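Local coordinates for protein ArtJ (Geobacillus stearothermophilus, PDB 2PVU) that binds arginine, lysine and histidine as the solute-binding protein of an ATP-binding cassette transporter for basic amino acids, at residues A50-A53 with P54-M58. Residues are numbered along the deposited sequence; the frame is centred on the assembly and turned at random.
With LYS (lysine), chain E.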
loop_
_atom_site.group_PDB
_atom_site.type_symbol
_atom_site.label_atom_id
_atom_site.label_comp_id
_atom_site.label_asym_id
_atom_site.label_seq_id
_atom_site.Cartn_x
_atom_site.Cartn_y
_atom_site.Cartn_z
ATOM N N ALA A 50 -8.536 -4.125 -2.195
ATOM C CA ALA A 50 -8.620 -4.655 -0.820
ATOM C C ALA A 50 -8.084 -6.079 -0.763
ATOM O O ALA A 50 -8.849 -7.012 -0.502
ATOM C CB ALA A 50 -10.040 -4.633 -0.282
ATOM N N ALA A 51 -6.772 -6.208 -0.956
ATOM C CA ALA A 51 -6.056 -7.481 -0.837
ATOM C C ALA A 51 -4.664 -7.184 -0.309
ATOM O O ALA A 51 -3.636 -7.635 -0.900
ATOM C CB ALA A 51 -6.002 -8.203 -2.230
ATOM N N PHE A 52 -4.592 -6.377 0.765
ATOM C CA PHE A 52 -3.301 -5.759 1.194
ATOM C C PHE A 52 -3.370 -5.487 2.711
ATOM O O PHE A 52 -3.193 -4.344 3.194
ATOM C CB PHE A 52 -3.056 -4.471 0.384
ATOM C CG PHE A 52 -1.605 -4.079 0.247
ATOM C CD1 PHE A 52 -1.165 -2.862 0.763
ATOM C CD2 PHE A 52 -0.681 -4.934 -0.399
ATOM C CE1 PHE A 52 0.188 -2.460 0.625
ATOM C CE2 PHE A 52 0.667 -4.559 -0.538
ATOM C CZ PHE A 52 1.100 -3.306 -0.021
ATOM N N ALA A 53 -3.635 -6.553 3.458
ATOM C CA ALA A 53 -3.665 -6.450 4.925
ATOM C C ALA A 53 -2.283 -6.003 5.411
ATOM O O ALA A 53 -1.273 -6.528 4.941
ATOM C CB ALA A 53 -4.049 -7.788 5.570
ATOM N N PRO A 54 -2.221 -5.093 6.406
ATOM C CA PRO A 54 -3.309 -4.587 7.246
ATOM C C PRO A 54 -3.976 -3.293 6.753
ATOM O O PRO A 54 -4.820 -2.735 7.458
ATOM C CB PRO A 54 -2.592 -4.269 8.549
ATOM C CG PRO A 54 -1.254 -3.739 8.098
ATOM C CD PRO A 54 -0.914 -4.550 6.821
ATOM N N PHE A 55 -3.602 -2.820 5.573
ATOM C CA PHE A 55 -4.105 -1.519 5.081
ATOM C C PHE A 55 -5.533 -1.590 4.560
ATOM O O PHE A 55 -6.396 -0.769 4.928
ATOM C CB PHE A 55 -3.122 -0.963 4.031
ATOM C CG PHE A 55 -1.766 -0.684 4.631
ATOM C CD1 PHE A 55 -1.588 0.438 5.441
ATOM C CD2 PHE A 55 -0.710 -1.578 4.450
ATOM C CE1 PHE A 55 -0.345 0.695 6.105
ATOM C CE2 PHE A 55 0.553 -1.325 5.043
ATOM C CZ PHE A 55 0.719 -0.196 5.902
ATOM N N GLU A 56 -5.815 -2.607 3.754
ATOM C CA GLU A 56 -7.183 -2.858 3.319
ATOM C C GLU A 56 -7.284 -4.306 2.908
ATOM O O GLU A 56 -6.439 -4.815 2.189
ATOM C CB GLU A 56 -7.580 -1.979 2.146
ATOM C CG GLU A 56 -6.566 -1.911 0.969
ATOM C CD GLU A 56 -5.476 -0.860 1.175
ATOM O OE1 GLU A 56 -5.804 0.237 1.689
ATOM O OE2 GLU A 56 -4.298 -1.088 0.782
ATOM N N TYR A 57 -8.320 -4.964 3.382
ATOM C CA TYR A 57 -8.525 -6.378 3.034
ATOM C C TYR A 57 -9.983 -6.679 3.289
ATOM O O TYR A 57 -10.713 -5.808 3.769
ATOM C CB TYR A 57 -7.579 -7.288 3.823
ATOM C CG TYR A 57 -7.676 -7.196 5.330
ATOM C CD1 TYR A 57 -8.340 -8.198 6.064
ATOM C CD2 TYR A 57 -7.067 -6.143 6.040
ATOM C CE1 TYR A 57 -8.410 -8.148 7.450
ATOM C CE2 TYR A 57 -7.122 -6.078 7.433
ATOM C CZ TYR A 57 -7.798 -7.080 8.132
ATOM O OH TYR A 57 -7.867 -7.045 9.505
ATOM N N MET A 58 -10.436 -7.872 2.899
ATOM C CA MET A 58 -11.840 -8.244 3.094
ATOM C C MET A 58 -11.965 -9.077 4.345
ATOM O O MET A 58 -11.156 -9.955 4.598
ATOM C CB MET A 58 -12.381 -9.040 1.892
ATOM C CG MET A 58 -12.410 -8.288 0.556
ATOM S SD MET A 58 -13.524 -6.854 0.582
ATOM C CE MET A 58 -13.351 -6.295 -1.079
HETATM N N LYS E . 3.350 0.864 -1.795
HETATM C CA LYS E . 3.636 0.074 -3.039
HETATM C C LYS E . 3.253 0.908 -4.269
HETATM O O LYS E . 3.525 0.513 -5.393
HETATM C CB LYS E . 2.831 -1.221 -3.039
HETATM C CG LYS E . 1.308 -0.956 -2.956
HETATM C CD LYS E . 0.496 -2.173 -3.448
HETATM C CE LYS E . -0.914 -2.105 -2.882
HETATM N NZ LYS E . -1.824 -3.203 -3.512
HETATM O OXT LYS E . 2.640 1.992 -4.150
HETATM O O HOH W 1 -8.578 -9.724 1.353
#
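Phe52 and Glu56 pair through both of their backbone groups: Phe52 N donates to Glu56 O at 2.8 Å, and Glu56 N returns a bond to Phe52 O that is longer, 3.2 Å, but straighter at the hydrogen (166°). Phe55 N also donates to Phe52 O at 2.9 Å, in the carbonyl plane on a lone pair, whereas Glu56 N approaches from above that plane. Phe52 and Glu56 form a single antiparallel hydrogen-bonded pair, and Phe55, the extra residue, sits opposite Phe52 as well, which makes a classic beta bulge, closing a tight turn whose reversal contains the cis peptide bond between Ala53 and Pro54. One water extends the link, accepting from Met58 N and donating to Ala50 O. In this family 3 solute-binding protein the turn leads into strand 57-59 and presents Phe52 to the ligand pocket. Lysine CE sits 3.5 Å above the plane of the Phe52 ring, over its centre; a chi1 of -154°, which takes CG away from the backbone N, carries the ring to the ligand. The Glu56 carboxylate runs alongside, its plane only 4° from that of the ring, and OE2 comes 3.6 Å from Phe52 CD1. Phe55 lies beside Phe52, pointing the same way, with its CD2 3.9 Å from Phe52 CD1, while its ring meets Phe125 and Tyr226 edge-to-face. Farther out, Ala53 CB makes a CH-pi contact over the Tyr57 ring, 3.9 Å from its centroid, and Met58 CE reaches Ala50 CB at 3.8 Å.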